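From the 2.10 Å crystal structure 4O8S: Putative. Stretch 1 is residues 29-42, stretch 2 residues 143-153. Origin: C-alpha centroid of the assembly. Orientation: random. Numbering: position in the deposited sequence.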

ATOM      1  N   GLY A  29      -1.009   2.775   1.946  1.00 28.18           N
ATOM      2  CA  GLY A  29      -1.036   2.075   0.681  1.00 28.62           C
ATOM      3  C   GLY A  29       0.022   1.021   0.476  1.00 30.58           C
ATOM      4  O   GLY A  29       0.473   0.341   1.428  1.00 29.89           O
ATOM      5  N   GLU A  30       0.444   0.900  -0.778  1.00 26.63           N
ATOM      6  CA  GLU A  30       1.249  -0.233  -1.203  1.00 28.93           C
ATOM      7  C   GLU A  30       2.618  -0.266  -0.579  1.00 28.59           C
ATOM      8  O   GLU A  30       3.107  -1.325  -0.170  1.00 28.07           O
ATOM      9  CB  GLU A  30       1.330  -0.245  -2.731  1.00 26.83           C
ATOM     10  CG  GLU A  30      -0.047  -0.555  -3.294  1.00 28.63           C
ATOM     11  CD  GLU A  30      -0.192  -0.241  -4.768  1.00 38.36           C
ATOM     12  OE1 GLU A  30       0.842  -0.051  -5.459  1.00 36.36           O
ATOM     13  OE2 GLU A  30      -1.356  -0.212  -5.232  1.00 39.70           O
ATOM     14  N   THR A  31       3.257   0.889  -0.502  1.00 24.78           N
ATOM     15  CA  THR A  31       4.608   0.909   0.027  1.00 26.13           C
ATOM     16  C   THR A  31       4.595   0.777   1.553  1.00 25.65           C
ATOM     17  O   THR A  31       5.602   0.390   2.146  1.00 26.00           O
ATOM     18  CB  THR A  31       5.401   2.118  -0.521  1.00 27.22           C
ATOM     19  OG1 THR A  31       5.441   2.015  -1.965  1.00 28.98           O
ATOM     20  CG2 THR A  31       6.847   2.160   0.020  1.00 25.97           C
ATOM     21  N   ALA A  32       3.451   1.042   2.183  1.00 24.58           N
ATOM     22  CA  ALA A  32       3.310   0.742   3.619  1.00 26.85           C
ATOM     23  C   ALA A  32       3.336  -0.770   3.806  1.00 25.69           C
ATOM     24  O   ALA A  32       4.041  -1.300   4.676  1.00 25.55           O
ATOM     25  CB  ALA A  32       2.014   1.301   4.161  1.00 24.59           C
ATOM     26  N   LEU A  33       2.599  -1.475   2.959  1.00 26.12           N
ATOM     27  CA  LEU A  33       2.654  -2.940   2.975  1.00 30.06           C
ATOM     28  C   LEU A  33       4.079  -3.469   2.742  1.00 28.74           C
ATOM     29  O   LEU A  33       4.533  -4.403   3.427  1.00 28.63           O
ATOM     30  CB  LEU A  33       1.689  -3.519   1.949  1.00 23.74           C
ATOM     31  CG  LEU A  33       0.207  -3.305   2.252  1.00 28.16           C
ATOM     32  CD1 LEU A  33      -0.638  -3.826   1.102  1.00 28.71           C
ATOM     33  CD2 LEU A  33      -0.196  -4.004   3.561  1.00 32.91           C
ATOM     34  N   TYR A  34       4.801  -2.847   1.812  1.00 26.62           N
ATOM     35  CA  TYR A  34       6.149  -3.301   1.482  1.00 28.27           C
ATOM     36  C   TYR A  34       7.202  -3.035   2.561  1.00 32.73           C
ATOM     37  O   TYR A  34       8.005  -3.923   2.865  1.00 32.79           O
ATOM     38  CB  TYR A  34       6.618  -2.698   0.157  1.00 27.49           C
ATOM     39  CG  TYR A  34       8.023  -3.110  -0.213  1.00 30.65           C
ATOM     40  CD1 TYR A  34       8.302  -4.419  -0.611  1.00 33.67           C
ATOM     41  CD2 TYR A  34       9.075  -2.204  -0.158  1.00 34.62           C
ATOM     42  CE1 TYR A  34       9.598  -4.811  -0.959  1.00 36.74           C
ATOM     43  CE2 TYR A  34      10.381  -2.590  -0.500  1.00 39.47           C
ATOM     44  CZ  TYR A  34      10.630  -3.899  -0.898  1.00 38.95           C
ATOM     45  OH  TYR A  34      11.908  -4.301  -1.239  1.00 42.00           O
ATOM     46  N   LEU A  35       7.210  -1.823   3.120  1.00 27.15           N
ATOM     47  CA  LEU A  35       8.232  -1.436   4.095  1.00 31.36           C
ATOM     48  C   LEU A  35       7.849  -1.899   5.502  1.00 31.68           C
ATOM     49  O   LEU A  35       8.709  -2.149   6.341  1.00 33.78           O
ATOM     50  CB  LEU A  35       8.411   0.084   4.118  1.00 28.79           C
ATOM     51  CG  LEU A  35       9.058   0.734   2.887  1.00 34.27           C
ATOM     52  CD1 LEU A  35       9.206   2.241   3.077  1.00 32.59           C
ATOM     53  CD2 LEU A  35      10.414   0.097   2.611  1.00 34.80           C
ATOM     54  N   GLY A  36       6.551  -1.982   5.759  1.00 29.45           N
ATOM     55  CA  GLY A  36       6.078  -2.274   7.096  1.00 35.33           C
ATOM     56  C   GLY A  36       5.542  -3.679   7.325  1.00 36.92           C
ATOM     57  O   GLY A  36       5.637  -4.190   8.442  1.00 31.62           O
ATOM     58  N   TYR A  37       4.983  -4.314   6.297  1.00 27.18           N
ATOM     59  CA  TYR A  37       4.237  -5.536   6.569  1.00 28.25           C
ATOM     60  C   TYR A  37       4.651  -6.776   5.784  1.00 25.75           C
ATOM     61  O   TYR A  37       3.931  -7.782   5.800  1.00 29.76           O
ATOM     62  CB  TYR A  37       2.741  -5.278   6.418  1.00 26.66           C
ATOM     63  CG  TYR A  37       2.215  -4.203   7.358  1.00 30.47           C
ATOM     64  CD1 TYR A  37       2.124  -4.435   8.730  1.00 29.12           C
ATOM     65  CD2 TYR A  37       1.801  -2.960   6.871  1.00 28.38           C
ATOM     66  CE1 TYR A  37       1.633  -3.461   9.594  1.00 33.48           C
ATOM     67  CE2 TYR A  37       1.304  -1.976   7.723  1.00 26.06           C
ATOM     68  CZ  TYR A  37       1.222  -2.231   9.081  1.00 33.72           C
ATOM     69  OH  TYR A  37       0.723  -1.278   9.942  1.00 29.52           O
ATOM     70  N   GLY A  38       5.789  -6.715   5.102  1.00 26.44           N
ATOM     71  CA  GLY A  38       6.334  -7.894   4.444  1.00 32.36           C
ATOM     72  C   GLY A  38       5.743  -8.262   3.090  1.00 31.43           C
ATOM     73  O   GLY A  38       5.828  -9.421   2.653  1.00 28.37           O
ATOM     74  N   LEU A  39       5.140  -7.292   2.406  1.00 23.92           N
ATOM     75  CA  LEU A  39       4.591  -7.566   1.080  1.00 26.11           C
ATOM     76  C   LEU A  39       5.666  -8.190   0.178  1.00 25.62           C
ATOM     77  O   LEU A  39       6.802  -7.705   0.138  1.00 25.10           O
ATOM     78  CB  LEU A  39       4.079  -6.262   0.443  1.00 27.23           C
ATOM     79  CG  LEU A  39       3.453  -6.362  -0.953  1.00 25.27           C
ATOM     80  CD1 LEU A  39       2.148  -7.127  -0.917  1.00 24.13           C
ATOM     81  CD2 LEU A  39       3.217  -4.944  -1.522  1.00 26.45           C
ATOM     82  N   ASN A  40       5.317  -9.244  -0.558  1.00 27.67           N
ATOM     83  CA  ASN A  40       6.320  -9.948  -1.361  1.00 34.20           C
ATOM     84  C   ASN A  40       6.310  -9.575  -2.851  1.00 36.19           C
ATOM     85  O   ASN A  40       6.471 -10.433  -3.727  1.00 33.75           O
ATOM     86  CB  ASN A  40       6.205 -11.473  -1.178  1.00 33.68           C
ATOM     87  CG  ASN A  40       4.856 -11.999  -1.589  1.00 36.75           C
ATOM     88  OD1 ASN A  40       3.847 -11.284  -1.519  1.00 33.96           O
ATOM     89  ND2 ASN A  40       4.822 -13.248  -2.045  1.00 37.58           N
ATOM     90  N   ARG A  41       6.102  -8.290  -3.131  1.00 32.80           N
ATOM     91  CA  ARG A  41       6.370  -7.737  -4.458  1.00 29.75           C
ATOM     92  C   ARG A  41       6.951  -6.373  -4.150  1.00 31.56           C
ATOM     93  O   ARG A  41       6.750  -5.850  -3.047  1.00 31.33           O
ATOM     94  CB  ARG A  41       5.082  -7.604  -5.276  1.00 27.59           C
ATOM     95  CG  ARG A  41       4.089  -6.567  -4.728  1.00 28.38           C
ATOM     96  CD  ARG A  41       2.957  -6.307  -5.728  1.00 30.15           C
ATOM     97  NE  ARG A  41       2.005  -5.299  -5.256  1.00 30.59           N
ATOM     98  CZ  ARG A  41       2.209  -3.987  -5.367  1.00 29.58           C
ATOM     99  NH1 ARG A  41       3.327  -3.549  -5.932  1.00 28.38           N
ATOM    100  NH2 ARG A  41       1.304  -3.113  -4.918  1.00 25.61           N
ATOM    101  N   PHE A  42       7.693  -5.807  -5.088  1.00 29.04           N
ATOM    102  CA  PHE A  42       8.262  -4.480  -4.908  1.00 29.24           C
ATOM    103  C   PHE A  42       7.183  -3.410  -5.041  1.00 29.77           C
ATOM    104  O   PHE A  42       6.115  -3.660  -5.626  1.00 31.15           O
ATOM    105  CB  PHE A  42       9.356  -4.242  -5.955  1.00 32.08           C
ATOM    106  CG  PHE A  42      10.307  -3.132  -5.602  1.00 35.99           C
ATOM    107  CD1 PHE A  42      10.929  -3.101  -4.357  1.00 33.84           C
ATOM    108  CD2 PHE A  42      10.598  -2.125  -6.526  1.00 35.07           C
ATOM    109  CE1 PHE A  42      11.821  -2.072  -4.028  1.00 36.85           C
ATOM    110  CE2 PHE A  42      11.489  -1.101  -6.205  1.00 34.22           C
ATOM    111  CZ  PHE A  42      12.098  -1.076  -4.953  1.00 34.18           C
ATOM    112  N   THR A 143     -13.478   3.710  -8.754  1.00 73.46           N
ATOM    113  CA  THR A 143     -12.653   2.510  -8.722  1.00 66.81           C
ATOM    114  C   THR A 143     -11.611   2.541  -9.831  1.00 67.44           C
ATOM    115  O   THR A 143     -11.556   3.484 -10.622  1.00 73.51           O
ATOM    116  CB  THR A 143     -13.475   1.212  -8.852  1.00 65.71           C
ATOM    117  OG1 THR A 143     -13.942   1.063 -10.200  1.00 73.07           O
ATOM    118  CG2 THR A 143     -14.650   1.210  -7.881  1.00 62.73           C
ATOM    119  N   ARG A 144     -10.779   1.505  -9.868  1.00 64.90           N
ATOM    120  CA  ARG A 144      -9.762   1.351 -10.898  1.00 59.61           C
ATOM    121  C   ARG A 144      -9.586  -0.132 -11.199  1.00 59.45           C
ATOM    122  O   ARG A 144     -10.224  -0.987 -10.569  1.00 58.15           O
ATOM    123  CB  ARG A 144      -8.434   1.948 -10.440  1.00 58.88           C
ATOM    124  CG  ARG A 144      -7.936   1.366  -9.127  1.00 60.85           C
ATOM    125  CD  ARG A 144      -6.471   1.706  -8.885  1.00 60.62           C
ATOM    126  NE  ARG A 144      -5.970   1.068  -7.668  1.00 62.10           N
ATOM    127  CZ  ARG A 144      -5.324   1.707  -6.695  1.00 64.77           C
ATOM    128  NH1 ARG A 144      -5.090   3.014  -6.795  1.00 62.33           N
ATOM    129  NH2 ARG A 144      -4.907   1.040  -5.623  1.00 59.06           N
ATOM    130  N   THR A 145      -8.720  -0.428 -12.162  1.00 52.39           N
ATOM    131  CA  THR A 145      -8.497  -1.797 -12.597  1.00 49.42           C
ATOM    132  C   THR A 145      -6.998  -2.039 -12.681  1.00 49.04           C
ATOM    133  O   THR A 145      -6.380  -1.886 -13.741  1.00 52.13           O
ATOM    134  CB  THR A 145      -9.178  -2.065 -13.953  1.00 53.16           C
ATOM    135  OG1 THR A 145     -10.595  -1.852 -13.823  1.00 50.34           O
ATOM    136  CG2 THR A 145      -8.921  -3.503 -14.411  1.00 50.96           C
ATOM    137  N   LYS A 146      -6.409  -2.392 -11.539  1.00 46.73           N
ATOM    138  CA  LYS A 146      -4.967  -2.602 -11.448  1.00 42.96           C
ATOM    139  C   LYS A 146      -4.712  -3.902 -10.699  1.00 40.97           C
ATOM    140  O   LYS A 146      -5.198  -4.093  -9.575  1.00 37.79           O
ATOM    141  CB  LYS A 146      -4.292  -1.422 -10.742  1.00 46.15           C
ATOM    142  CG  LYS A 146      -4.245  -0.128 -11.576  1.00 55.01           C
ATOM    143  CD  LYS A 146      -3.435  -0.315 -12.868  1.00 55.07           C
ATOM    144  CE  LYS A 146      -3.344   0.977 -13.673  1.00 60.53           C
ATOM    145  NZ  LYS A 146      -2.455   0.791 -14.863  1.00 65.95           N
ATOM    146  N   ALA A 147      -3.958  -4.793 -11.327  1.00 39.51           N
ATOM    147  CA  ALA A 147      -3.785  -6.134 -10.795  1.00 42.78           C
ATOM    148  C   ALA A 147      -3.133  -6.140  -9.404  1.00 41.72           C
ATOM    149  O   ALA A 147      -3.318  -7.086  -8.624  1.00 40.56           O
ATOM    150  CB  ALA A 147      -2.993  -6.968 -11.765  1.00 39.95           C
ATOM    151  N   ARG A 148      -2.368  -5.091  -9.105  1.00 36.27           N
ATOM    152  CA  ARG A 148      -1.751  -4.945  -7.786  1.00 36.40           C
ATOM    153  C   ARG A 148      -2.775  -5.002  -6.674  1.00 33.92           C
ATOM    154  O   ARG A 148      -2.469  -5.483  -5.582  1.00 32.49           O
ATOM    155  CB  ARG A 148      -0.990  -3.627  -7.700  1.00 35.43           C
ATOM    156  CG  ARG A 148       0.279  -3.627  -8.514  1.00 35.82           C
ATOM    157  CD  ARG A 148       0.808  -2.210  -8.760  1.00 36.90           C
ATOM    158  NE  ARG A 148       1.814  -2.232  -9.821  1.00 37.61           N
ATOM    159  CZ  ARG A 148       2.622  -1.214 -10.128  1.00 42.65           C
ATOM    160  NH1 ARG A 148       2.572  -0.069  -9.446  1.00 37.85           N
ATOM    161  NH2 ARG A 148       3.489  -1.352 -11.122  1.00 38.08           N
ATOM    162  N   ASP A 149      -3.985  -4.507  -6.937  1.00 32.46           N
ATOM    163  CA  ASP A 149      -5.026  -4.536  -5.923  1.00 32.93           C
ATOM    164  C   ASP A 149      -5.370  -5.985  -5.565  1.00 36.05           C
ATOM    165  O   ASP A 149      -5.603  -6.323  -4.396  1.00 32.52           O
ATOM    166  CB  ASP A 149      -6.269  -3.798  -6.415  1.00 34.75           C
ATOM    167  CG  ASP A 149      -6.027  -2.302  -6.593  1.00 38.64           C
ATOM    168  OD1 ASP A 149      -5.068  -1.784  -5.975  1.00 35.02           O
ATOM    169  OD2 ASP A 149      -6.792  -1.653  -7.351  1.00 38.93           O
ATOM    170  N   LEU A 150      -5.399  -6.841  -6.581  1.00 35.77           N
ATOM    171  CA  LEU A 150      -5.694  -8.253  -6.366  1.00 38.21           C
ATOM    172  C   LEU A 150      -4.554  -8.940  -5.623  1.00 36.06           C
ATOM    173  O   LEU A 150      -4.787  -9.658  -4.645  1.00 35.47           O
ATOM    174  CB  LEU A 150      -5.939  -8.953  -7.704  1.00 37.86           C
ATOM    175  CG  LEU A 150      -6.249 -10.446  -7.588  1.00 44.54           C
ATOM    176  CD1 LEU A 150      -7.442 -10.691  -6.670  1.00 38.91           C
ATOM    177  CD2 LEU A 150      -6.514 -11.031  -8.960  1.00 40.65           C
ATOM    178  N   PHE A 151      -3.326  -8.713  -6.083  1.00 30.36           N
ATOM    179  CA  PHE A 151      -2.151  -9.284  -5.437  1.00 33.33           C
ATOM    180  C   PHE A 151      -2.137  -8.914  -3.957  1.00 34.47           C
ATOM    181  O   PHE A 151      -1.939  -9.763  -3.071  1.00 28.90           O
ATOM    182  CB  PHE A 151      -0.891  -8.712  -6.079  1.00 33.90           C
ATOM    183  CG  PHE A 151       0.389  -9.321  -5.559  1.00 32.24           C
ATOM    184  CD1 PHE A 151       0.959  -8.882  -4.362  1.00 32.01           C
ATOM    185  CD2 PHE A 151       1.029 -10.335  -6.273  1.00 34.34           C
ATOM    186  CE1 PHE A 151       2.146  -9.451  -3.876  1.00 33.33           C
ATOM    187  CE2 PHE A 151       2.212 -10.922  -5.796  1.00 32.01           C
ATOM    188  CZ  PHE A 151       2.774 -10.474  -4.597  1.00 34.26           C
ATOM    189  N   ASP A 152      -2.319  -7.626  -3.694  1.00 31.37           N
ATOM    190  CA  ASP A 152      -2.219  -7.127  -2.332  1.00 31.75           C
ATOM    191  C   ASP A 152      -3.336  -7.635  -1.442  1.00 30.81           C
ATOM    192  O   ASP A 152      -3.081  -8.018  -0.287  1.00 29.56           O
ATOM    193  CB  ASP A 152      -2.170  -5.601  -2.314  1.00 33.15           C
ATOM    194  CG  ASP A 152      -1.008  -5.055  -3.114  1.00 31.75           C
ATOM    195  OD1 ASP A 152      -0.051  -5.816  -3.356  1.00 32.22           O
ATOM    196  OD2 ASP A 152      -1.048  -3.865  -3.498  1.00 31.40           O
ATOM    197  N   LEU A 153      -4.566  -7.648  -1.960  1.00 29.70           N
ATOM    198  CA  LEU A 153      -5.699  -8.139  -1.172  1.00 30.07           C
ATOM    199  C   LEU A 153      -5.556  -9.630  -0.864  1.00 32.91           C
ATOM    200  O   LEU A 153      -5.923 -10.081   0.220  1.00 30.60           O
ATOM    201  CB  LEU A 153      -7.036  -7.863  -1.867  1.00 33.09           C
ATOM    202  CG  LEU A 153      -7.558  -6.428  -1.679  1.00 33.79           C
ATOM    203  CD1 LEU A 153      -8.850  -6.227  -2.467  1.00 28.21           C
ATOM    204  CD2 LEU A 153      -7.784  -6.151  -0.198  1.00 29.11           C
TER
HETATM  205  O   HOH W   1       0.386   1.172  -7.673  1.00 40.41           O
HETATM  206  O   HOH W   2      -3.000  -0.270  -7.393  1.00 43.60           O

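Charged side chains can hold two segments together when each charge is shared among several partners, and the contact between residues 29-42 and 143-153 is a compact example. The helix of stretch 1, ending near G36, and the helix that begins near A147 run in broadly the same direction, their axes 38° apart and no closer than 11.6 Å. That gap is too wide for backbone contact, so side chains bridge it, many of them from the loop that follows the first helix.

Along stretch 2, R144 comes first. Its guanidinium is held by D149 of its own stretch, NE to OD2 and NH2 to OD1, both 2.9 Å, and its NH2 lies 3.8 Å from E30 OE2, a long salt bridge in which charge acts without a directed N-H. R148 approaches E30 less directly: water 1 donates to E30 OE1 (2.6 Å) and accepts from R148 NH1 (3.1 Å). Its CB packs over one face of the R41 guanidinium, 3.6 Å from NH2. At D149, OD1 is 4.1 Å from E30 OE2; water 2 donates to both oxygens, easing the meeting of like charges.

F151 supplies the apolar part. R41 CD sits over its ring face, 3.9 Å from the centroid, a CH-pi contact that uses the arginine's aliphatic portion, while L39 CD1 meets the ring edge 3.8 Å from CE1.

D152 completes the arrangement. R41 NE donates to OD1 and R41 NH2 to OD2, each at 2.8 Å, so the carboxylate takes the guanidinium in a two-pronged salt bridge. NH2 also donates to E30 OE1 (3.1 Å), placing R41 between two acids, one from each stretch. Beside this pair, L33 CD1 packs 4.1 Å from D152 CB, adding apolar cover.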